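Local coordinates for protein amidohydrolase (PDB 3NUR) that probably hydrolyses a carbon-nitrogen bond of an amide-type substrate as a putative, metal-binding amidohydrolase with a TIM-barrel fold, at residues Y31-T40 / L110-L118; L247-G255 / N284-T295. All coordinates share one frame; numbering follows the deposited sequence. Where two conformers were deposited one is given.

Interaction 1. Residues Y31-T40 / L110-L118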
loop_
_atom_site.group_PDB
_atom_site.type_symbol
_atom_site.label_atom_id
_atom_site.label_comp_id
_atom_site.label_asym_id
_atom_site.label_seq_id
_atom_site.Cartn_x
_atom_site.Cartn_y
_atom_site.Cartn_z
ATOM N N TYR A 31 -10.525 4.056 4.483
ATOM C CA TYR A 31 -11.496 4.730 5.327
ATOM C C TYR A 31 -10.991 6.140 5.621
ATOM O O TYR A 31 -9.795 6.384 5.558
ATOM C CB TYR A 31 -11.728 3.953 6.656
ATOM C CG TYR A 31 -10.622 4.138 7.667
ATOM C CD1 TYR A 31 -9.444 3.404 7.575
ATOM C CD2 TYR A 31 -10.702 5.127 8.650
ATOM C CE1 TYR A 31 -8.400 3.607 8.464
ATOM C CE2 TYR A 31 -9.654 5.350 9.538
ATOM C CZ TYR A 31 -8.499 4.590 9.432
ATOM O OH TYR A 31 -7.448 4.785 10.283
ATOM N N VAL A 32 -11.902 7.050 6.001
ATOM C CA VAL A 32 -11.525 8.374 6.506
ATOM C C VAL A 32 -12.441 8.622 7.693
ATOM O O VAL A 32 -13.466 7.932 7.833
ATOM C CB VAL A 32 -11.563 9.538 5.471
ATOM C CG1 VAL A 32 -10.676 9.252 4.257
ATOM C CG2 VAL A 32 -12.996 9.886 5.040
ATOM N N ILE A 33 -12.054 9.589 8.547
ATOM C CA ILE A 33 -12.858 9.996 9.697
ATOM C C ILE A 33 -13.224 11.466 9.482
ATOM O O ILE A 33 -12.341 12.318 9.351
ATOM C CB ILE A 33 -12.155 9.713 11.049
ATOM C CG1 ILE A 33 -12.009 8.194 11.262
ATOM C CG2 ILE A 33 -12.934 10.353 12.221
ATOM C CD1 ILE A 33 -10.824 7.807 12.035
ATOM N N GLU A 34 -14.539 11.746 9.388
ATOM C CA GLU A 34 -15.062 13.099 9.120
ATOM C C GLU A 34 -14.418 14.200 9.969
ATOM O O GLU A 34 -13.950 15.192 9.409
ATOM C CB GLU A 34 -16.588 13.121 9.252
ATOM C CG GLU A 34 -17.226 14.362 8.655
ATOM C CD GLU A 34 -18.726 14.421 8.873
ATOM O OE1 GLU A 34 -19.465 13.791 8.083
ATOM O OE2 GLU A 34 -19.159 15.073 9.851
ATOM N N ASP A 35 -14.347 13.995 11.300
ATOM C CA ASP A 35 -13.748 14.961 12.225
ATOM C C ASP A 35 -12.266 15.206 11.961
ATOM O O ASP A 35 -11.799 16.336 12.130
ATOM C CB ASP A 35 -14.014 14.561 13.682
ATOM C CG ASP A 35 -15.450 14.787 14.161
ATOM O OD1 ASP A 35 -16.272 15.322 13.371
ATOM O OD2 ASP A 35 -15.750 14.433 15.329
ATOM N N ILE A 36 -11.537 14.166 11.483
ATOM C CA ILE A 36 -10.115 14.281 11.139
ATOM C C ILE A 36 -10.014 15.011 9.813
ATOM O O ILE A 36 -9.120 15.846 9.651
ATOM C CB ILE A 36 -9.379 12.905 11.159
ATOM C CG1 ILE A 36 -9.384 12.335 12.586
ATOM C CG2 ILE A 36 -7.928 13.004 10.597
ATOM C CD1 ILE A 36 -8.812 10.992 12.743
ATOM N N GLN A 37 -10.964 14.747 8.881
ATOM C CA GLN A 37 -10.982 15.434 7.578
ATOM C C GLN A 37 -11.158 16.950 7.717
ATOM O O GLN A 37 -10.573 17.690 6.933
ATOM C CB GLN A 37 -12.042 14.867 6.622
ATOM C CG GLN A 37 -11.848 13.391 6.241
ATOM C CD GLN A 37 -10.562 13.104 5.514
ATOM O OE1 GLN A 37 -9.511 12.881 6.131
ATOM N NE2 GLN A 37 -10.630 13.036 4.189
ATOM N N LYS A 38 -11.958 17.403 8.703
ATOM C CA LYS A 38 -12.179 18.838 8.964
ATOM C C LYS A 38 -10.853 19.510 9.368
ATOM O O LYS A 38 -10.620 20.662 9.012
ATOM C CB LYS A 38 -13.214 19.037 10.088
ATOM C CG LYS A 38 -14.616 18.513 9.808
ATOM C CD LYS A 38 -15.479 18.622 11.080
ATOM C CE LYS A 38 -16.779 17.850 11.018
ATOM N NZ LYS A 38 -17.761 18.475 10.097
ATOM N N GLU A 39 -9.981 18.769 10.084
ATOM C CA GLU A 39 -8.671 19.237 10.563
ATOM C C GLU A 39 -7.566 19.179 9.509
ATOM O O GLU A 39 -6.753 20.102 9.445
ATOM C CB GLU A 39 -8.238 18.493 11.844
ATOM C CG GLU A 39 -9.199 18.610 13.020
ATOM C CD GLU A 39 -9.526 20.007 13.527
ATOM O OE1 GLU A 39 -8.657 20.906 13.441
ATOM O OE2 GLU A 39 -10.653 20.191 14.044
ATOM N N THR A 40 -7.511 18.100 8.701
ATOM C CA THR A 40 -6.497 17.950 7.648
ATOM C C THR A 40 -6.871 18.821 6.435
ATOM O O THR A 40 -6.850 18.372 5.288
ATOM C CB THR A 40 -6.200 16.461 7.315
ATOM O OG1 THR A 40 -7.307 15.869 6.618
ATOM C CG2 THR A 40 -5.837 15.641 8.536
ATOM N N LEU A 110 -3.341 13.421 15.419
ATOM C CA LEU A 110 -4.348 13.005 14.449
ATOM C C LEU A 110 -4.163 11.570 13.980
ATOM O O LEU A 110 -5.169 10.886 13.790
ATOM C CB LEU A 110 -4.503 14.002 13.282
ATOM C CG LEU A 110 -5.027 15.412 13.661
ATOM C CD1 LEU A 110 -5.055 16.306 12.473
ATOM C CD2 LEU A 110 -6.436 15.358 14.265
ATOM N N CYS A 111 -2.893 11.079 13.861
ATOM C CA CYS A 111 -2.665 9.664 13.493
ATOM C C CYS A 111 -3.139 8.764 14.647
ATOM O O CYS A 111 -3.786 7.735 14.405
ATOM C CB CYS A 111 -1.201 9.411 13.157
ATOM S SG CYS A 111 -0.689 10.082 11.553
ATOM N N GLN A 112 -2.825 9.153 15.904
ATOM C CA GLN A 112 -3.255 8.398 17.096
ATOM C C GLN A 112 -4.777 8.270 17.153
ATOM O O GLN A 112 -5.299 7.190 17.428
ATOM C CB GLN A 112 -2.757 9.061 18.383
ATOM C CG GLN A 112 -1.288 8.798 18.637
ATOM C CD GLN A 112 -0.730 9.641 19.766
ATOM O OE1 GLN A 112 0.384 9.408 20.242
ATOM N NE2 GLN A 112 -1.470 10.659 20.199
ATOM N N LYS A 113 -5.474 9.345 16.843
ATOM C CA LYS A 113 -6.919 9.375 16.836
ATOM C C LYS A 113 -7.490 8.465 15.749
ATOM O O LYS A 113 -8.448 7.726 16.001
ATOM C CB LYS A 113 -7.362 10.789 16.550
ATOM C CG LYS A 113 -8.813 11.060 16.923
ATOM C CD LYS A 113 -8.844 12.009 18.080
ATOM C CE LYS A 113 -7.846 13.138 17.941
ATOM N NZ LYS A 113 -7.775 13.944 19.168
ATOM N N ALA A 114 -6.870 8.538 14.537
ATOM C CA ALA A 114 -7.365 7.715 13.448
ATOM C C ALA A 114 -7.215 6.242 13.841
ATOM O O ALA A 114 -8.186 5.482 13.728
ATOM C CB ALA A 114 -6.610 8.024 12.159
ATOM N N ASN A 115 -6.017 5.846 14.336
ATOM C CA ASN A 115 -5.750 4.451 14.734
ATOM C C ASN A 115 -6.684 3.966 15.852
ATOM O O ASN A 115 -7.197 2.845 15.781
ATOM C CB ASN A 115 -4.286 4.271 15.119
ATOM C CG ASN A 115 -3.364 4.500 13.941
ATOM O OD1 ASN A 115 -3.662 4.098 12.806
ATOM N ND2 ASN A 115 -2.203 5.079 14.200
ATOM N N ASP A 116 -6.940 4.822 16.845
ATOM C CA ASP A 116 -7.850 4.468 17.945
ATOM C C ASP A 116 -9.270 4.262 17.444
ATOM O O ASP A 116 -9.916 3.295 17.854
ATOM C CB ASP A 116 -7.829 5.544 19.051
ATOM C CG ASP A 116 -6.631 5.457 19.989
ATOM O OD1 ASP A 116 -5.904 4.434 19.942
ATOM O OD2 ASP A 116 -6.438 6.396 20.792
ATOM N N GLN A 117 -9.757 5.159 16.563
ATOM C CA GLN A 117 -11.124 5.038 16.038
ATOM C C GLN A 117 -11.249 3.802 15.162
ATOM O O GLN A 117 -12.264 3.103 15.216
ATOM C CB GLN A 117 -11.568 6.300 15.290
ATOM C CG GLN A 117 -11.842 7.480 16.220
ATOM C CD GLN A 117 -12.672 8.552 15.560
ATOM O OE1 GLN A 117 -13.758 8.302 15.020
ATOM N NE2 GLN A 117 -12.199 9.783 15.632
ATOM N N LEU A 118 -10.199 3.507 14.373
ATOM C CA LEU A 118 -10.175 2.314 13.533
ATOM C C LEU A 118 -10.244 1.058 14.391
ATOM O O LEU A 118 -11.046 0.172 14.098
ATOM C CB LEU A 118 -8.916 2.266 12.632
ATOM C CG LEU A 118 -8.850 1.036 11.675
ATOM C CD1 LEU A 118 -10.072 1.003 10.715
ATOM C CD2 LEU A 118 -7.518 1.002 10.890
HETATM O O HOH W 1 -5.118 3.507 10.457
HETATM O O HOH W 2 -14.902 11.083 15.083
#

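Interaction 2. Residues L247-G255 / N284-T295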
loop_
_atom_site.group_PDB
_atom_site.type_symbol
_atom_site.label_atom_id
_atom_site.label_comp_id
_atom_site.label_asym_id
_atom_site.label_seq_id
_atom_site.Cartn_x
_atom_site.Cartn_y
_atom_site.Cartn_z
ATOM N N LEU A 247 12.052 -8.109 6.267
ATOM C CA LEU A 247 11.044 -7.097 5.962
ATOM C C LEU A 247 10.350 -7.351 4.623
ATOM O O LEU A 247 11.019 -7.643 3.636
ATOM C CB LEU A 247 11.678 -5.677 5.940
ATOM C CG LEU A 247 10.733 -4.493 5.568
ATOM C CD1 LEU A 247 9.639 -4.288 6.610
ATOM C CD2 LEU A 247 11.501 -3.228 5.315
ATOM N N ASN A 248 9.014 -7.201 4.592
ATOM C CA ASN A 248 8.239 -7.244 3.357
ATOM C C ASN A 248 7.485 -5.947 3.165
ATOM O O ASN A 248 6.942 -5.375 4.113
ATOM C CB ASN A 248 7.230 -8.393 3.298
ATOM C CG ASN A 248 7.870 -9.737 3.325
ATOM O OD1 ASN A 248 8.659 -10.095 2.445
ATOM N ND2 ASN A 248 7.573 -10.480 4.370
HETATM N N MSE A 249 7.440 -5.493 1.938
HETATM C CA MSE A 249 6.636 -4.342 1.595
HETATM C C MSE A 249 5.584 -4.713 0.589
HETATM O O MSE A 249 5.720 -5.752 -0.061
HETATM C CB MSE A 249 7.516 -3.171 1.195
HETATM C CG MSE A 249 8.141 -2.615 2.491
HETATM SE SE MSE A 249 9.158 -1.202 2.192
HETATM C CE MSE A 249 7.687 0.074 1.812
ATOM N N ILE A 250 4.492 -3.936 0.525
ATOM C CA ILE A 250 3.411 -4.176 -0.432
ATOM C C ILE A 250 3.244 -2.920 -1.303
ATOM O O ILE A 250 3.307 -1.799 -0.802
ATOM C CB ILE A 250 2.063 -4.552 0.253
ATOM C CG1 ILE A 250 2.258 -5.601 1.395
ATOM C CG2 ILE A 250 1.066 -5.063 -0.803
ATOM C CD1 ILE A 250 1.055 -5.708 2.359
ATOM N N ILE A 251 3.054 -3.120 -2.608
ATOM C CA ILE A 251 2.785 -2.043 -3.558
ATOM C C ILE A 251 1.608 -2.439 -4.425
ATOM O O ILE A 251 1.473 -3.603 -4.784
ATOM C CB ILE A 251 4.001 -1.609 -4.393
ATOM C CG1 ILE A 251 4.658 -2.813 -5.138
ATOM C CG2 ILE A 251 5.001 -0.777 -3.520
ATOM C CD1 ILE A 251 5.905 -2.417 -6.033
ATOM N N GLY A 252 0.775 -1.462 -4.740
ATOM C CA GLY A 252 -0.422 -1.649 -5.539
ATOM C C GLY A 252 -0.231 -1.330 -6.998
ATOM O O GLY A 252 0.899 -1.277 -7.492
ATOM N N HIS A 253 -1.353 -1.144 -7.706
ATOM C CA HIS A 253 -1.400 -0.805 -9.131
ATOM C C HIS A 253 -0.446 -1.641 -9.964
ATOM O O HIS A 253 0.265 -1.122 -10.855
ATOM C CB HIS A 253 -1.232 0.716 -9.315
ATOM C CG HIS A 253 -2.137 1.472 -8.387
ATOM N ND1 HIS A 253 -1.705 1.892 -7.133
ATOM C CD2 HIS A 253 -3.455 1.743 -8.511
ATOM C CE1 HIS A 253 -2.776 2.409 -6.545
ATOM N NE2 HIS A 253 -3.842 2.364 -7.345
ATOM N N TRP A 254 -0.476 -2.974 -9.700
ATOM C CA TRP A 254 0.322 -3.973 -10.404
ATOM C C TRP A 254 1.846 -3.762 -10.304
ATOM O O TRP A 254 2.602 -4.197 -11.182
ATOM C CB TRP A 254 -0.156 -4.104 -11.878
ATOM C CG TRP A 254 -1.551 -4.654 -12.030
ATOM C CD1 TRP A 254 -2.614 -4.036 -12.623
ATOM C CD2 TRP A 254 -2.009 -5.961 -11.642
ATOM N NE1 TRP A 254 -3.715 -4.867 -12.608
ATOM C CE2 TRP A 254 -3.366 -6.063 -12.034
ATOM C CE3 TRP A 254 -1.397 -7.068 -11.029
ATOM C CZ2 TRP A 254 -4.120 -7.224 -11.829
ATOM C CZ3 TRP A 254 -2.165 -8.198 -10.765
ATOM C CH2 TRP A 254 -3.507 -8.268 -11.161
ATOM N N GLY A 255 2.289 -3.116 -9.231
ATOM C CA GLY A 255 3.717 -2.877 -9.033
ATOM C C GLY A 255 4.209 -1.491 -9.376
ATOM O O GLY A 255 5.426 -1.257 -9.355
ATOM N N ASN A 284 11.470 -11.273 -3.653
ATOM C CA ASN A 284 11.543 -11.878 -2.325
ATOM C C ASN A 284 11.102 -11.013 -1.153
ATOM O O ASN A 284 10.795 -11.554 -0.086
ATOM C CB ASN A 284 12.954 -12.446 -2.115
ATOM C CG ASN A 284 13.229 -13.576 -3.091
ATOM O OD1 ASN A 284 13.763 -13.372 -4.186
ATOM N ND2 ASN A 284 12.746 -14.766 -2.783
ATOM N N SER A 285 11.067 -9.690 -1.335
ATOM C CA SER A 285 10.722 -8.753 -0.249
ATOM C C SER A 285 9.521 -7.855 -0.561
ATOM O O SER A 285 9.172 -6.998 0.253
ATOM C CB SER A 285 11.939 -7.898 0.097
ATOM O OG SER A 285 13.035 -8.709 0.477
ATOM N N PHE A 286 8.901 -8.025 -1.740
ATOM C CA PHE A 286 7.722 -7.238 -2.096
ATOM C C PHE A 286 6.557 -8.131 -2.425
ATOM O O PHE A 286 6.750 -9.253 -2.890
ATOM C CB PHE A 286 8.007 -6.341 -3.335
ATOM C CG PHE A 286 8.696 -5.038 -3.005
ATOM C CD1 PHE A 286 7.973 -3.849 -2.930
ATOM C CD2 PHE A 286 10.070 -4.999 -2.757
ATOM C CE1 PHE A 286 8.606 -2.641 -2.597
ATOM C CE2 PHE A 286 10.707 -3.787 -2.437
ATOM C CZ PHE A 286 9.973 -2.618 -2.376
ATOM N N TYR A 287 5.333 -7.609 -2.211
ATOM C CA TYR A 287 4.085 -8.241 -2.638
ATOM C C TYR A 287 3.437 -7.212 -3.560
ATOM O O TYR A 287 3.607 -6.009 -3.365
ATOM C CB TYR A 287 3.126 -8.515 -1.466
ATOM C CG TYR A 287 3.546 -9.713 -0.653
ATOM C CD1 TYR A 287 3.031 -10.980 -0.923
ATOM C CD2 TYR A 287 4.461 -9.585 0.386
ATOM C CE1 TYR A 287 3.404 -12.085 -0.162
ATOM C CE2 TYR A 287 4.834 -10.681 1.160
ATOM C CZ TYR A 287 4.311 -11.933 0.875
ATOM O OH TYR A 287 4.671 -13.009 1.646
ATOM N N ILE A 288 2.710 -7.675 -4.551
ATOM C CA ILE A 288 2.073 -6.748 -5.493
ATOM C C ILE A 288 0.546 -6.953 -5.456
ATOM O O ILE A 288 0.086 -8.096 -5.426
ATOM C CB ILE A 288 2.667 -6.972 -6.914
ATOM C CG1 ILE A 288 4.125 -6.441 -7.012
ATOM C CG2 ILE A 288 1.763 -6.371 -8.014
ATOM C CD1 ILE A 288 4.889 -6.845 -8.272
ATOM N N THR A 289 -0.224 -5.855 -5.563
ATOM C CA THR A 289 -1.684 -5.944 -5.631
ATOM C C THR A 289 -2.213 -5.227 -6.889
ATOM O O THR A 289 -1.499 -4.389 -7.448
ATOM C CB THR A 289 -2.407 -5.383 -4.352
ATOM O OG1 THR A 289 -2.778 -3.998 -4.522
ATOM C CG2 THR A 289 -1.674 -5.637 -3.036
ATOM N N PRO A 290 -3.476 -5.510 -7.299
ATOM C CA PRO A 290 -4.037 -4.845 -8.482
ATOM C C PRO A 290 -4.653 -3.481 -8.176
ATOM O O PRO A 290 -4.965 -2.748 -9.110
ATOM C CB PRO A 290 -5.170 -5.788 -8.916
ATOM C CG PRO A 290 -5.170 -6.938 -7.961
ATOM C CD PRO A 290 -4.403 -6.536 -6.772
ATOM N N SER A 291 -4.933 -3.171 -6.881
ATOM C CA SER A 291 -5.674 -1.950 -6.480
ATOM C C SER A 291 -6.966 -1.755 -7.302
ATOM O O SER A 291 -7.221 -0.654 -7.802
ATOM C CB SER A 291 -4.794 -0.707 -6.605
ATOM O OG SER A 291 -3.528 -0.892 -6.011
ATOM N N GLY A 292 -7.729 -2.829 -7.498
ATOM C CA GLY A 292 -8.988 -2.779 -8.238
ATOM C C GLY A 292 -8.876 -2.574 -9.741
ATOM O O GLY A 292 -9.895 -2.348 -10.405
HETATM N N MSE A 293 -7.648 -2.680 -10.303
HETATM C CA MSE A 293 -7.434 -2.547 -11.757
HETATM C C MSE A 293 -7.437 -3.984 -12.294
HETATM O O MSE A 293 -6.400 -4.627 -12.352
HETATM C CB MSE A 293 -6.090 -1.850 -12.066
HETATM C CG MSE A 293 -6.039 -0.384 -11.656
HETATM SE SE MSE A 293 -4.182 0.301 -11.754
HETATM C CE MSE A 293 -3.616 -0.380 -13.434
ATOM N N LEU A 294 -8.626 -4.498 -12.607
ATOM C CA LEU A 294 -8.805 -5.902 -12.945
ATOM C C LEU A 294 -8.601 -6.169 -14.416
ATOM O O LEU A 294 -9.547 -6.404 -15.169
ATOM C CB LEU A 294 -10.147 -6.414 -12.386
ATOM C CG LEU A 294 -10.401 -6.138 -10.877
ATOM C CD1 LEU A 294 -11.724 -6.733 -10.438
ATOM C CD2 LEU A 294 -9.250 -6.635 -9.997
ATOM N N THR A 295 -7.327 -6.097 -14.823
ATOM C CA THR A 295 -6.944 -6.210 -16.223
ATOM C C THR A 295 -5.944 -7.345 -16.395
ATOM O O THR A 295 -4.964 -7.421 -15.652
ATOM C CB THR A 295 -6.456 -4.842 -16.723
ATOM O OG1 THR A 295 -5.376 -4.405 -15.883
ATOM C CG2 THR A 295 -7.586 -3.772 -16.725
HETATM O O HOH W 3 12.069 -9.879 2.966
HETATM O O HOH W 4 -6.607 2.201 -7.912
#

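Interaction 1. Residues Y31-T40 / L110-L118
Water 1 joins the hydroxyl of Tyr31 to the side chain of Asn115: it accepts from Tyr31 OH at 2.7 Å and donates to Asn115 OD1. The amide nitrogen of Asn115 is held in turn by Glu146 and by the carbonyl of Thr134, which probably holds the carboxamide in place for the water. Close by, the phenol ring carries Leu118 on one face, CD1 lying 4.0 Å from the centroid of the Tyr31 ring in a CH-pi contact displaced toward the rim, while the other methyl, CD2, reaches CE1. Leu118 gets there with CG anti to its backbone N (chi1 -178°), the two side chains crossing at a slant.

Beyond the tyrosine the contact becomes mainly apolar. Ile33, the N-cap residue of helix 34-39, is modelled in two conformers, so its contacts are less certain; in one of them the methyl CD1 rests on the backbone of Ala114 and on CB of Gln117, and CG2 lies 3.5 Å from Gln117 NE2, a van der Waals approach to the amide. One turn on, Ile36 drives CD1 in beside Ala114, 3.7 Å from Ala114 CB; the small alanine lets the methyl come close to the helix backbone. At the far end Leu110 CD1 meets Glu39 CB at 3.9 Å and Thr40 CG2 slightly farther off.

The short helix 34-39 thus lies nearly antiparallel to helix 104-124, the segment axes 10.6 Å apart. Tyr94 of strand 87-94 packs against Tyr31, Ile36 and Ala114, and helix 140-152 borders the Asn115 side of the longer helix.

Interaction 2. Residues L247-G255 / N284-T295
Backbone hydrogen bonds between Met249 and Ser285, Met249 and Tyr287, Ile251 and Tyr287, and Ile251 and Thr289 alternate in direction and pair strands 249-251 and 286-288 in parallel. Past the end of the ladder, in the following loop, Trp254 N donates to Thr289 O, 2.8 Å away.

Two further polar bonds tie the loops after the strands. His253 N donates to Ser291 OG at 2.8 Å, and that hydroxyl is also bonded to Glu28, a calcium ligand. Trp254 NE1 reaches Met293 O at 2.7 Å, in the carbonyl plane but bent at the hydrogen (138°), the oxygen standing 23° out of the indole plane. Water 4 lies between His253 NE2 and Ser291 O.

The loops also carry ring contacts. Ser291 CB lies over one face of the His253 imidazole, 3.5 Å from its centroid, and the selenium of Met293 (selenomethionine) comes in at the ring edge, 3.6 Å from His253 CD2. His253 ND1 is engaged by Glu256, which probably fixes the rotation of the ring. Over the indole, Pro290 CB sits 3.7 Å from the centroid of the Trp254 six-membered ring.

Apolar packing follows the alternation of the strands: Met249, Ile251, Phe286 and Ile288 share one face, where Met249 CB stands over the Phe286 ring. Ile251 CG1 is lodged between its own backbone N and carbonyl carbon (chi1 54°), which brings CD1 against Phe286 CD1. Ile250 and Tyr287 point to the other face, and there Ile250 CG2 also meets Thr289 CG2, 3.6 Å away.

The His253 side chain is about 5 Å from the calcium ion, and adjacent parallel strands whose C-terminal loops gather beside a metal are characteristic of the TIM-barrel amidohydrolases.

In the fold
Both contacts are largely buried, but they occupy different layers of the barrel. Interaction 2, centred about 7 Å from the middle of the chain, joins neighbouring strands of the inner parallel sheet and runs on into the metal-side loops; interaction 1, about 18 Å out, packs a short helix on a long one and includes two exposed residues, Glu39 and Lys113. Their chemistry differs accordingly: direct backbone and side-chain hydrogen bonds hold 247-255 to 284-295, whereas 31-40 and 110-118 meet through aliphatic contacts, a CH-pi contact and bridging water. They share no segment, and their nearest atoms are about 13 Å apart.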